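Local atomic coordinates of nicotinate phosphoribosyltransferase (Porphyromonas gingivalis, PDB entry 2IM5), a protein that probably catalyses the ATP-dependent synthesis of nicotinate mononucleotide from nicotinate and phosphoribosyl diphosphate, a step of NAD biosynthesis. Residues 42-45 / 46-49; 126-129 / 130-134; 165-168 / 169-172. All coordinates share one frame; numbering follows the deposited sequence.

The three contacts are local and lead inward from the periphery of the chain. Interaction 1, at the start of helix 44-56, is partly buried: two phenylalanine rings line its inner side and glutamates its outer side. Interaction 2, on the last turns of helix 120-134, is mostly buried and mixes aliphatic, tyrosine and ionic contacts; F134 and L130 pack against 46-49, so the two helices share an apolar seam. Interaction 3 is a buried turn between strand 162-164 and helix 173-186, rich in arginine. It meets interaction 2 through S128, which probably hydrogen-bonds to the R170 carbonyl, and through the stacked rings of Y132 and F171.

Interaction 1 of 3, residues 42-45 / 46-49; sequences FTEE and FAEL
F42 CE1 lies over one face of the F46 ring, while F46 CD2 comes to the F42 ring obliquely. The planes are inclined by 30° and the centroids stand 5.0 Å apart, so the rings are slid past each other and barely overlap; the closest atoms are F42 CD1 and F46 CD2, at 3.4 Å. F46 is also met edge-to-face by F134 of helix 120-134, and L105 touches both phenylalanines. F46 reaches this place because its CG is anti to the backbone N (chi1 -176°), which sets its ring beside that of F42, the two side chains pointing the same way.

Between the rings in sequence, T43 caps the helix. Its OG1 accepts a weak bond from F46 N at 3.4 Å, while its carbonyl takes the straight bond from A47 N at 3.1 Å (165°) and a weak second one from F46 N. The next turn follows with E48 N to E44 O and L49 N to E45 O. On the outer side, E44 and E48 both form salt bridges with R51, and E48 also pairs with R55, an arrangement likely to offset the like charges of the two carboxylates. The whole is a threonine N-cap opening an amphipathic helix, whose apolar side packs on strands 95-99 and 105-110 of the antiparallel sheet and on helix 120-134.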
# COMPACT_ATOMS: atom_id res chain seq x y z
N PHE A 42 -21.94 -12.32 2.76
CA PHE A 42 -22.40 -11.23 1.91
C PHE A 42 -23.53 -11.71 1.02
O PHE A 42 -23.58 -12.87 0.63
CB PHE A 42 -21.24 -10.71 1.05
CG PHE A 42 -20.32 -9.78 1.79
CD1 PHE A 42 -20.69 -8.45 1.99
CD2 PHE A 42 -19.10 -10.22 2.27
CE1 PHE A 42 -19.85 -7.58 2.67
CE2 PHE A 42 -18.25 -9.35 2.96
CZ PHE A 42 -18.63 -8.03 3.15
N THR A 43 -24.43 -10.79 0.70
CA THR A 43 -25.58 -11.11 -0.13
C THR A 43 -25.38 -10.66 -1.56
O THR A 43 -24.54 -9.80 -1.85
CB THR A 43 -26.84 -10.43 0.39
OG1 THR A 43 -26.68 -9.01 0.32
CG2 THR A 43 -27.11 -10.84 1.84
N GLU A 44 -26.17 -11.24 -2.46
CA GLU A 44 -26.09 -10.91 -3.87
C GLU A 44 -26.45 -9.46 -4.15
O GLU A 44 -25.98 -8.87 -5.12
CB GLU A 44 -27.00 -11.82 -4.70
CG GLU A 44 -26.25 -12.87 -5.50
CD GLU A 44 -25.29 -12.26 -6.52
OE1 GLU A 44 -25.70 -11.32 -7.24
OE2 GLU A 44 -24.13 -12.72 -6.60
N GLU A 45 -27.29 -8.86 -3.30
CA GLU A 45 -27.66 -7.47 -3.53
C GLU A 45 -26.48 -6.56 -3.22
O GLU A 45 -26.32 -5.52 -3.86
CB GLU A 45 -28.89 -7.07 -2.72
CG GLU A 45 -28.64 -6.70 -1.28
CD GLU A 45 -29.87 -6.07 -0.63
OE1 GLU A 45 -30.32 -5.01 -1.12
OE2 GLU A 45 -30.37 -6.63 0.36
N PHE A 46 -25.66 -6.94 -2.24
CA PHE A 46 -24.48 -6.14 -1.92
C PHE A 46 -23.51 -6.29 -3.10
O PHE A 46 -22.93 -5.31 -3.57
CB PHE A 46 -23.80 -6.64 -0.65
CG PHE A 46 -22.64 -5.79 -0.22
CD1 PHE A 46 -22.86 -4.57 0.42
CD2 PHE A 46 -21.33 -6.18 -0.48
CE1 PHE A 46 -21.78 -3.75 0.79
CE2 PHE A 46 -20.25 -5.37 -0.11
CZ PHE A 46 -20.48 -4.15 0.53
N ALA A 47 -23.36 -7.52 -3.58
CA ALA A 47 -22.47 -7.79 -4.70
C ALA A 47 -22.88 -6.92 -5.88
O ALA A 47 -22.05 -6.40 -6.61
CB ALA A 47 -22.54 -9.26 -5.09
N GLU A 48 -24.19 -6.76 -6.05
CA GLU A 48 -24.71 -5.95 -7.14
C GLU A 48 -24.37 -4.47 -6.92
O GLU A 48 -24.12 -3.73 -7.87
CB GLU A 48 -26.22 -6.14 -7.27
CG GLU A 48 -26.80 -5.52 -8.51
CD GLU A 48 -26.02 -5.89 -9.77
OE1 GLU A 48 -25.75 -7.09 -9.97
OE2 GLU A 48 -25.69 -4.97 -10.55
N LEU A 49 -24.36 -4.05 -5.66
CA LEU A 49 -24.01 -2.66 -5.36
C LEU A 49 -22.55 -2.44 -5.74
O LEU A 49 -22.18 -1.39 -6.26
CB LEU A 49 -24.20 -2.38 -3.87
CG LEU A 49 -25.63 -2.37 -3.33
CD1 LEU A 49 -25.61 -2.13 -1.84
CD2 LEU A 49 -26.43 -1.28 -4.04

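Interaction 2 of 3, residues 126-129 / 130-134; sequences VISE and LYYRF
V126 and L130 meet one turn apart near the C-terminal end of helix 120-134, where i to i+4 contacts recur on successive sides of an alpha-helix. Their side chains run side by side, with V126 CG1 3.8 Å from L130 CD1, and both also touch E53 of helix 44-56. The backbone bonds keep the same spacing: L130 N to V126 O is 2.8 Å, and those from Y131, Y132 and R133 to I127, S128 and E129 follow.

The polar contact joins S128 to the Y132 ring. The ring approaches S128 O obliquely, its CE2 lies 3.4 Å from S128 OG, and its other contacts include stacking with F171. A water donates to S128 OG at 2.8 Å and, weakly, to Y132 OH. S128 OG also bonds to the carbonyl of R170, and Y132 OH to the carbonyl of E343 and to N336 ND2.

The ionic contact joins E129 to R133. Both chains are extended, and the carboxylate divides its oxygens: OE2 accepts from L173 N, at the start of helix 173-186, while R133 NH2 reaches E129 OE1 at 3.2 Å from above the carboxylate plane, the two flat groups 76° apart.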
# COMPACT_ATOMS: atom_id res chain seq x y z
N VAL A 126 -14.17 1.31 -1.99
CA VAL A 126 -15.58 1.25 -2.37
C VAL A 126 -16.32 0.23 -1.52
O VAL A 126 -17.41 0.51 -1.01
CB VAL A 126 -15.74 0.88 -3.85
CG1 VAL A 126 -17.17 0.42 -4.14
CG2 VAL A 126 -15.41 2.08 -4.72
N ILE A 127 -15.73 -0.95 -1.36
CA ILE A 127 -16.36 -2.00 -0.56
C ILE A 127 -16.53 -1.52 0.88
O ILE A 127 -17.59 -1.72 1.48
CB ILE A 127 -15.52 -3.29 -0.58
CG1 ILE A 127 -15.62 -3.94 -1.96
CG2 ILE A 127 -15.97 -4.24 0.52
CD1 ILE A 127 -14.77 -5.16 -2.12
N SER A 128 -15.50 -0.89 1.41
CA SER A 128 -15.56 -0.40 2.78
C SER A 128 -16.67 0.63 2.96
O SER A 128 -17.51 0.50 3.85
CB SER A 128 -14.21 0.21 3.17
OG SER A 128 -14.23 0.65 4.52
N GLU A 129 -16.70 1.65 2.11
CA GLU A 129 -17.72 2.69 2.22
C GLU A 129 -19.13 2.12 2.00
O GLU A 129 -20.05 2.45 2.75
CB GLU A 129 -17.44 3.83 1.23
CG GLU A 129 -18.44 4.97 1.33
CD GLU A 129 -17.91 6.31 0.83
OE1 GLU A 129 -18.71 7.27 0.73
OE2 GLU A 129 -16.69 6.40 0.53
N LEU A 130 -19.29 1.27 0.98
CA LEU A 130 -20.58 0.66 0.69
C LEU A 130 -21.06 -0.16 1.87
O LEU A 130 -22.25 -0.15 2.19
CB LEU A 130 -20.50 -0.29 -0.51
CG LEU A 130 -20.59 0.25 -1.93
CD1 LEU A 130 -20.52 -0.94 -2.90
CD2 LEU A 130 -21.90 1.01 -2.13
N TYR A 131 -20.14 -0.87 2.51
CA TYR A 131 -20.46 -1.72 3.65
C TYR A 131 -21.12 -0.95 4.79
O TYR A 131 -22.20 -1.32 5.25
CB TYR A 131 -19.20 -2.41 4.16
CG TYR A 131 -19.44 -3.24 5.39
CD1 TYR A 131 -20.13 -4.45 5.31
CD2 TYR A 131 -19.00 -2.81 6.64
CE1 TYR A 131 -20.39 -5.21 6.46
CE2 TYR A 131 -19.25 -3.55 7.78
CZ TYR A 131 -19.94 -4.75 7.69
OH TYR A 131 -20.17 -5.49 8.83
N TYR A 132 -20.46 0.10 5.26
CA TYR A 132 -21.00 0.89 6.37
C TYR A 132 -22.34 1.51 6.00
O TYR A 132 -23.23 1.59 6.84
CB TYR A 132 -19.98 1.94 6.79
CG TYR A 132 -18.72 1.30 7.33
CD1 TYR A 132 -18.75 0.55 8.50
CD2 TYR A 132 -17.51 1.40 6.64
CE1 TYR A 132 -17.61 -0.09 8.98
CE2 TYR A 132 -16.37 0.76 7.10
CZ TYR A 132 -16.43 0.02 8.27
OH TYR A 132 -15.30 -0.60 8.73
N ARG A 133 -22.49 1.94 4.75
CA ARG A 133 -23.76 2.51 4.31
C ARG A 133 -24.81 1.40 4.41
O ARG A 133 -25.90 1.60 4.95
CB ARG A 133 -23.70 2.96 2.86
CG ARG A 133 -22.92 4.21 2.57
CD ARG A 133 -23.12 4.59 1.11
NE ARG A 133 -22.28 5.71 0.70
CZ ARG A 133 -22.26 6.19 -0.54
NH1 ARG A 133 -23.02 5.66 -1.48
NH2 ARG A 133 -21.46 7.21 -0.84
N PHE A 134 -24.45 0.23 3.88
CA PHE A 134 -25.33 -0.92 3.85
C PHE A 134 -25.87 -1.31 5.22
O PHE A 134 -27.05 -1.62 5.35
CB PHE A 134 -24.61 -2.12 3.23
CG PHE A 134 -25.54 -3.18 2.71
CD1 PHE A 134 -26.30 -2.95 1.57
CD2 PHE A 134 -25.64 -4.40 3.35
CE1 PHE A 134 -27.14 -3.95 1.07
CE2 PHE A 134 -26.49 -5.40 2.86
CZ PHE A 134 -27.24 -5.18 1.71
O HOH W 1 -12.73 -0.71 6.50

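Interaction 3 of 3, residues 165-168 / 169-172; sequences FGMR and RRFS
A chi1 of 160° turns M167 CG back from its own amide nitrogen, and a chi1 of 66° tucks R170 CG between its N and carbonyl carbon; the two side chains thus run alongside each other in the same direction. R170 then extends fully to its guanidinium, whereas the M167 chain bends at its end and lays its methyl over one face of that group. M167 CE is 3.5 Å from R170 NH1 and 3.7 Å from R170 NH2, an apolar cover on a flat cation. Nearer the backbone, R170 CG lies 3.2 Å from M167 O.

That same oxygen accepts the bond from R170 N, 3.1 Å long and straight at the hydrogen (170°), although the donor stands well above the carbonyl plane.

The ends of the arginines are held from outside: R170 by salt bridges to E176 and D9, R168 by one to E120, and R169 by the carbonyl of I347. With both amino groups of R170 engaged by carboxylates, its guanidinium is fixed in rotation beneath the methionine methyl. The backbone from M167 to R170 forms a type I beta turn, set in the beta-alpha connection between strand 162-164 of the parallel sheet and helix 173-186, which S172 N-caps.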
# COMPACT_ATOMS: atom_id res chain seq x y z
N PHE A 165 -1.78 6.70 5.66
CA PHE A 165 -1.86 5.52 4.79
C PHE A 165 -3.16 4.74 5.03
O PHE A 165 -3.12 3.51 5.00
CB PHE A 165 -0.72 4.53 5.08
CG PHE A 165 0.65 4.99 4.70
CD1 PHE A 165 0.85 6.17 3.99
CD2 PHE A 165 1.76 4.20 5.03
CE1 PHE A 165 2.14 6.56 3.61
CE2 PHE A 165 3.05 4.58 4.66
CZ PHE A 165 3.24 5.77 3.95
N GLY A 166 -4.29 5.39 5.26
CA GLY A 166 -5.49 4.60 5.54
C GLY A 166 -6.63 4.57 4.53
O GLY A 166 -7.77 4.27 4.90
N MET A 167 -6.33 4.84 3.27
CA MET A 167 -7.37 4.85 2.24
C MET A 167 -8.16 3.55 2.06
O MET A 167 -9.39 3.55 2.12
CB MET A 167 -6.76 5.28 0.90
CG MET A 167 -7.59 4.89 -0.31
SD MET A 167 -7.32 5.97 -1.72
CE MET A 167 -8.94 5.88 -2.47
N ARG A 168 -7.46 2.45 1.83
CA ARG A 168 -8.13 1.18 1.60
C ARG A 168 -9.19 0.75 2.61
O ARG A 168 -10.17 0.10 2.24
CB ARG A 168 -7.10 0.07 1.43
CG ARG A 168 -6.46 0.08 0.06
CD ARG A 168 -5.30 -0.90 -0.01
NE ARG A 168 -4.26 -0.51 0.93
CZ ARG A 168 -3.17 -1.24 1.18
NH1 ARG A 168 -2.99 -2.39 0.55
NH2 ARG A 168 -2.28 -0.80 2.06
N ARG A 169 -9.02 1.12 3.88
CA ARG A 169 -10.00 0.74 4.90
C ARG A 169 -10.71 1.91 5.56
O ARG A 169 -11.28 1.77 6.64
CB ARG A 169 -9.33 -0.12 5.96
CG ARG A 169 -8.93 -1.47 5.44
CD ARG A 169 -8.30 -2.34 6.50
NE ARG A 169 -7.88 -3.61 5.92
CZ ARG A 169 -7.32 -4.59 6.62
NH1 ARG A 169 -7.11 -4.44 7.93
NH2 ARG A 169 -6.96 -5.71 6.02
N ARG A 170 -10.68 3.07 4.91
CA ARG A 170 -11.33 4.26 5.45
C ARG A 170 -12.84 4.00 5.62
O ARG A 170 -13.41 3.17 4.91
CB ARG A 170 -11.12 5.44 4.51
CG ARG A 170 -11.81 5.29 3.15
CD ARG A 170 -11.39 6.40 2.20
NE ARG A 170 -12.06 6.32 0.90
CZ ARG A 170 -11.69 7.01 -0.17
NH1 ARG A 170 -10.65 7.83 -0.10
NH2 ARG A 170 -12.35 6.87 -1.31
N PHE A 171 -13.47 4.71 6.56
CA PHE A 171 -14.90 4.56 6.77
C PHE A 171 -15.60 5.08 5.52
O PHE A 171 -16.56 4.48 5.04
CB PHE A 171 -15.35 5.38 7.99
CG PHE A 171 -16.81 5.21 8.32
CD1 PHE A 171 -17.25 4.16 9.13
CD2 PHE A 171 -17.76 6.10 7.82
CE1 PHE A 171 -18.61 4.00 9.43
CE2 PHE A 171 -19.11 5.94 8.11
CZ PHE A 171 -19.54 4.89 8.91
N SER A 172 -15.10 6.19 5.00
CA SER A 172 -15.64 6.80 3.79
C SER A 172 -14.67 7.87 3.30
O SER A 172 -13.76 8.28 4.02
CB SER A 172 -16.99 7.48 4.08
OG SER A 172 -16.83 8.53 5.01